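Local coordinates for serpin B3 (Homo sapiens, PDB 4ZK3), which probably inhibits proteases as a member of the serpin family, and occurs here as the psoriasis-associated, aggregate-forming Pso p27, at residues Ala222-Ile234 and Ile244-Leu257. Residues are numbered along the deposited sequence; the frame is centred on the assembly and turned at random.
Sequences ASLEDVQAKVLEI and IVLLPNEIDGLQKL
Gln228 O is gripped by two donors: Asn249 N, at 2.9 Å and nearly straight at 173°, and water 2. The same water accepts from Glu250 N and so ties the turn at Glu250-Gly253 to this carbonyl. The carboxamide of Asn249 lies flat over the face of the Gln228-Ala229 peptide, with Asn249 CG 3.3 Å from Gln228 C. Its ND2 donates to water 1, which donates to Ala229 O and meets Ser223 OG.

Lys256 reaches across as an extended chain, with CG anti to its backbone N (chi1 -170°). Its NZ holds Gln228 OE1 at 3.0 Å, in the carbonyl plane on a lone pair, and bonds Asp226 O at 3.2 Å. The Gln228 chain bends at chi2 (72°), and its NE2 donates to OE1 of the poorly ordered Glu225, a less certain bond.

Strands 229-234 and 244-248 run antiparallel. Lys230 pairs with Leu247 and Leu232 with Val245, each through two backbone hydrogen bonds. Val231 CG2 rests against Leu246 CD2 at 3.8 Å, both side chains rising from the same face. There Ile244 CD1 packs on Glu233 CB at 3.6 Å. Leu257 CD1 reaches Val227 CG2 at 3.8 Å and Ala229 CB, so the first turn of helix 254-260 packs on the turn at Val227 and the strand start. On the opposite face Phe363 packs on Lys230, Leu232, Val245 and Leu247, and Lys230 NZ bonds Glu362 O.

Gln228 and Ala229 both face Leu224, forming a G1 beta bulge. Strands 229-235 and 241-248 and the end of 206-224 form an antiparallel beta meander, part of serpin sheet B, continued by strand 369-375.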
loop_
_atom_site.group_PDB
_atom_site.type_symbol
_atom_site.label_atom_id
_atom_site.label_comp_id
_atom_site.label_asym_id
_atom_site.label_seq_id
_atom_site.Cartn_x
_atom_site.Cartn_y
_atom_site.Cartn_z
ATOM N N ALA A 222 -10.876 16.284 14.220
ATOM C CA ALA A 222 -10.429 17.613 13.898
ATOM C C ALA A 222 -11.198 18.153 12.709
ATOM O O ALA A 222 -11.508 17.430 11.739
ATOM C CB ALA A 222 -8.953 17.634 13.620
ATOM N N SER A 223 -11.530 19.432 12.798
ATOM C CA SER A 223 -12.082 20.151 11.694
ATOM C C SER A 223 -10.985 20.926 11.011
ATOM O O SER A 223 -10.331 21.717 11.644
ATOM C CB SER A 223 -13.125 21.137 12.178
ATOM O OG SER A 223 -13.278 22.093 11.140
ATOM N N LEU A 224 -10.795 20.729 9.716
ATOM C CA LEU A 224 -9.758 21.413 8.956
ATOM C C LEU A 224 -10.440 22.490 8.143
ATOM O O LEU A 224 -10.616 22.389 6.916
ATOM C CB LEU A 224 -9.037 20.437 8.062
ATOM C CG LEU A 224 -8.660 19.077 8.661
ATOM C CD1 LEU A 224 -8.094 18.261 7.512
ATOM C CD2 LEU A 224 -7.660 19.172 9.813
ATOM N N GLU A 225 -10.917 23.504 8.849
ATOM C CA GLU A 225 -11.533 24.624 8.161
ATOM C C GLU A 225 -10.377 25.345 7.513
ATOM O O GLU A 225 -9.519 25.869 8.207
ATOM C CB GLU A 225 -12.342 25.546 9.099
ATOM C CG GLU A 225 -12.869 26.849 8.453
ATOM C CD GLU A 225 -13.032 26.838 6.908
ATOM O OE1 GLU A 225 -13.094 25.759 6.249
ATOM O OE2 GLU A 225 -13.100 27.951 6.327
ATOM N N ASP A 226 -10.368 25.359 6.193
ATOM C CA ASP A 226 -9.220 25.789 5.411
ATOM C C ASP A 226 -9.137 24.974 4.115
ATOM O O ASP A 226 -8.998 25.554 3.033
ATOM C CB ASP A 226 -7.874 25.756 6.190
ATOM C CG ASP A 226 -7.485 24.353 6.695
ATOM O OD1 ASP A 226 -7.553 23.408 5.893
ATOM O OD2 ASP A 226 -7.065 24.181 7.869
ATOM N N VAL A 227 -9.210 23.641 4.226
ATOM C CA VAL A 227 -9.480 22.769 3.056
ATOM C C VAL A 227 -10.937 22.339 3.033
ATOM O O VAL A 227 -11.333 21.590 2.135
ATOM C CB VAL A 227 -8.576 21.519 2.974
ATOM C CG1 VAL A 227 -7.210 21.920 2.458
ATOM C CG2 VAL A 227 -8.482 20.794 4.303
ATOM N N GLN A 228 -11.703 22.842 4.018
ATOM C CA GLN A 228 -13.119 22.602 4.206
ATOM C C GLN A 228 -13.309 21.085 4.294
ATOM O O GLN A 228 -13.965 20.486 3.468
ATOM C CB GLN A 228 -13.965 23.237 3.068
ATOM C CG GLN A 228 -13.977 24.776 2.980
ATOM C CD GLN A 228 -12.644 25.367 2.484
ATOM O OE1 GLN A 228 -12.205 25.126 1.338
ATOM N NE2 GLN A 228 -11.985 26.143 3.354
ATOM N N ALA A 229 -12.675 20.466 5.277
ATOM C CA ALA A 229 -12.765 19.015 5.456
ATOM C C ALA A 229 -12.748 18.695 6.918
ATOM O O ALA A 229 -12.456 19.560 7.762
ATOM C CB ALA A 229 -11.589 18.329 4.775
ATOM N N LYS A 230 -13.070 17.450 7.221
ATOM C CA LYS A 230 -12.907 16.915 8.547
ATOM C C LYS A 230 -12.024 15.667 8.538
ATOM O O LYS A 230 -11.858 14.992 7.482
ATOM C CB LYS A 230 -14.246 16.584 9.140
ATOM C CG LYS A 230 -15.142 17.799 9.360
ATOM C CD LYS A 230 -16.534 17.312 9.721
ATOM C CE LYS A 230 -17.514 18.455 9.931
ATOM N NZ LYS A 230 -18.885 17.913 10.194
ATOM N N VAL A 231 -11.447 15.402 9.696
ATOM C CA VAL A 231 -10.558 14.230 9.932
ATOM C C VAL A 231 -10.996 13.419 11.120
ATOM O O VAL A 231 -11.253 13.969 12.174
ATOM C CB VAL A 231 -9.085 14.653 10.167
ATOM C CG1 VAL A 231 -8.192 13.436 10.252
ATOM C CG2 VAL A 231 -8.612 15.438 9.004
ATOM N N LEU A 232 -11.045 12.095 10.967
ATOM C CA LEU A 232 -11.371 11.210 12.045
ATOM C C LEU A 232 -10.397 10.043 12.174
ATOM O O LEU A 232 -10.007 9.445 11.167
ATOM C CB LEU A 232 -12.794 10.659 11.860
ATOM C CG LEU A 232 -13.456 9.991 13.045
ATOM C CD1 LEU A 232 -13.864 11.035 14.066
ATOM C CD2 LEU A 232 -14.708 9.292 12.608
ATOM N N GLU A 233 -10.042 9.688 13.419
ATOM C CA GLU A 233 -9.281 8.469 13.700
ATOM C C GLU A 233 -10.227 7.428 14.279
ATOM O O GLU A 233 -10.905 7.669 15.255
ATOM C CB GLU A 233 -8.095 8.712 14.666
ATOM C CG GLU A 233 -7.341 7.457 15.048
ATOM C CD GLU A 233 -6.683 7.490 16.390
ATOM O OE1 GLU A 233 -7.201 8.144 17.320
ATOM O OE2 GLU A 233 -5.671 6.776 16.526
ATOM N N ILE A 234 -10.226 6.253 13.666
ATOM C CA ILE A 234 -11.050 5.142 14.097
ATOM C C ILE A 234 -10.071 4.051 14.515
ATOM O O ILE A 234 -9.523 3.382 13.659
ATOM C CB ILE A 234 -11.986 4.615 12.982
ATOM C CG1 ILE A 234 -12.719 5.752 12.286
ATOM C CG2 ILE A 234 -12.983 3.630 13.561
ATOM C CD1 ILE A 234 -13.577 5.398 11.085
ATOM N N ILE A 244 -7.598 6.190 9.454
ATOM C CA ILE A 244 -7.833 7.666 9.454
ATOM C C ILE A 244 -8.678 7.961 8.244
ATOM O O ILE A 244 -8.381 7.431 7.157
ATOM C CB ILE A 244 -6.521 8.425 9.273
ATOM C CG1 ILE A 244 -5.569 8.068 10.385
ATOM C CG2 ILE A 244 -6.750 9.947 9.156
ATOM C CD1 ILE A 244 -6.143 8.165 11.743
ATOM N N VAL A 245 -9.683 8.812 8.393
ATOM C CA VAL A 245 -10.573 9.159 7.269
ATOM C C VAL A 245 -10.622 10.692 7.125
ATOM O O VAL A 245 -10.693 11.399 8.128
ATOM C CB VAL A 245 -12.012 8.630 7.496
ATOM C CG1 VAL A 245 -12.959 9.072 6.393
ATOM C CG2 VAL A 245 -12.055 7.125 7.610
ATOM N N LEU A 246 -10.547 11.158 5.890
ATOM C CA LEU A 246 -10.646 12.571 5.543
ATOM C C LEU A 246 -11.830 12.777 4.636
ATOM O O LEU A 246 -11.867 12.257 3.495
ATOM C CB LEU A 246 -9.357 13.035 4.889
ATOM C CG LEU A 246 -8.125 13.005 5.798
ATOM C CD1 LEU A 246 -7.304 11.776 5.508
ATOM C CD2 LEU A 246 -7.252 14.254 5.660
ATOM N N LEU A 247 -12.812 13.535 5.166
ATOM C CA LEU A 247 -14.113 13.770 4.564
ATOM C C LEU A 247 -14.300 15.234 4.146
ATOM O O LEU A 247 -14.315 16.089 5.013
ATOM C CB LEU A 247 -15.189 13.394 5.595
ATOM C CG LEU A 247 -16.619 13.499 5.069
ATOM C CD1 LEU A 247 -16.851 12.511 3.920
ATOM C CD2 LEU A 247 -17.587 13.283 6.199
ATOM N N PRO A 248 -14.378 15.531 2.832
ATOM C CA PRO A 248 -14.647 16.943 2.462
ATOM C C PRO A 248 -16.000 17.359 3.056
ATOM O O PRO A 248 -16.924 16.510 3.121
ATOM C CB PRO A 248 -14.716 16.906 0.928
ATOM C CG PRO A 248 -13.885 15.674 0.565
ATOM C CD PRO A 248 -14.120 14.692 1.658
ATOM N N ASN A 249 -16.117 18.616 3.486
ATOM C CA ASN A 249 -17.408 19.138 4.057
ATOM C C ASN A 249 -18.478 19.175 2.991
ATOM O O ASN A 249 -19.620 18.905 3.274
ATOM C CB ASN A 249 -17.283 20.552 4.596
ATOM C CG ASN A 249 -16.303 20.661 5.711
ATOM O OD1 ASN A 249 -16.071 19.688 6.424
ATOM N ND2 ASN A 249 -15.720 21.864 5.890
ATOM N N GLU A 250 -18.074 19.490 1.765
ATOM C CA GLU A 250 -18.975 19.522 0.604
ATOM C C GLU A 250 -18.821 18.324 -0.354
ATOM O O GLU A 250 -17.706 17.907 -0.669
ATOM C CB GLU A 250 -18.751 20.841 -0.179
ATOM C CG GLU A 250 -19.159 22.091 0.595
ATOM C CD GLU A 250 -20.603 21.997 1.105
ATOM O OE1 GLU A 250 -21.474 21.508 0.349
ATOM O OE2 GLU A 250 -20.881 22.379 2.272
ATOM N N ILE A 251 -19.968 17.858 -0.864
ATOM C CA ILE A 251 -20.128 16.646 -1.674
ATOM C C ILE A 251 -19.116 16.590 -2.788
ATOM O O ILE A 251 -18.613 15.518 -3.122
ATOM C CB ILE A 251 -21.568 16.524 -2.270
ATOM C CG1 ILE A 251 -22.616 16.657 -1.153
ATOM C CG2 ILE A 251 -21.749 15.235 -3.088
ATOM C CD1 ILE A 251 -23.857 15.784 -1.293
ATOM N N ASP A 252 -18.764 17.756 -3.304
ATOM C CA ASP A 252 -17.883 17.868 -4.442
ATOM C C ASP A 252 -16.546 18.440 -4.076
ATOM O O ASP A 252 -15.743 18.746 -4.953
ATOM C CB ASP A 252 -18.553 18.775 -5.507
ATOM C CG ASP A 252 -18.674 20.243 -5.053
ATOM O OD1 ASP A 252 -19.007 20.510 -3.873
ATOM O OD2 ASP A 252 -18.420 21.131 -5.893
ATOM N N GLY A 253 -16.264 18.596 -2.791
ATOM C CA GLY A 253 -14.996 19.228 -2.379
ATOM C C GLY A 253 -13.724 18.355 -2.460
ATOM O O GLY A 253 -12.652 18.835 -2.118
ATOM N N LEU A 254 -13.827 17.092 -2.903
ATOM C CA LEU A 254 -12.671 16.161 -2.845
ATOM C C LEU A 254 -11.489 16.641 -3.687
ATOM O O LEU A 254 -10.348 16.602 -3.225
ATOM C CB LEU A 254 -13.065 14.710 -3.213
ATOM C CG LEU A 254 -11.918 13.685 -3.041
ATOM C CD1 LEU A 254 -11.512 13.639 -1.589
ATOM C CD2 LEU A 254 -12.278 12.272 -3.453
ATOM N N GLN A 255 -11.766 17.153 -4.888
ATOM C CA GLN A 255 -10.697 17.571 -5.806
ATOM C C GLN A 255 -9.762 18.589 -5.175
ATOM O O GLN A 255 -8.551 18.494 -5.359
ATOM C CB GLN A 255 -11.252 18.088 -7.148
ATOM C CG GLN A 255 -10.541 17.514 -8.371
ATOM C CD GLN A 255 -10.406 18.525 -9.505
ATOM O OE1 GLN A 255 -10.962 18.337 -10.575
ATOM N NE2 GLN A 255 -9.656 19.598 -9.269
ATOM N N LYS A 256 -10.282 19.513 -4.382
ATOM C CA LYS A 256 -9.401 20.472 -3.715
ATOM C C LYS A 256 -8.545 19.786 -2.654
ATOM O O LYS A 256 -7.324 20.016 -2.588
ATOM C CB LYS A 256 -10.169 21.608 -3.025
ATOM C CG LYS A 256 -9.256 22.747 -2.523
ATOM C CD LYS A 256 -9.881 23.554 -1.391
ATOM C CE LYS A 256 -8.975 24.690 -0.929
ATOM N NZ LYS A 256 -9.670 25.721 -0.092
ATOM N N LEU A 257 -9.190 18.969 -1.812
ATOM C CA LEU A 257 -8.487 18.258 -0.752
ATOM C C LEU A 257 -7.344 17.468 -1.351
ATOM O O LEU A 257 -6.238 17.479 -0.812
ATOM C CB LEU A 257 -9.444 17.346 -0.010
ATOM C CG LEU A 257 -8.952 16.578 1.215
ATOM C CD1 LEU A 257 -8.468 17.541 2.286
ATOM C CD2 LEU A 257 -10.079 15.689 1.751
HETATM O O HOH W 1 -14.192 21.773 8.387
HETATM O O HOH W 2 -15.184 20.455 0.941
#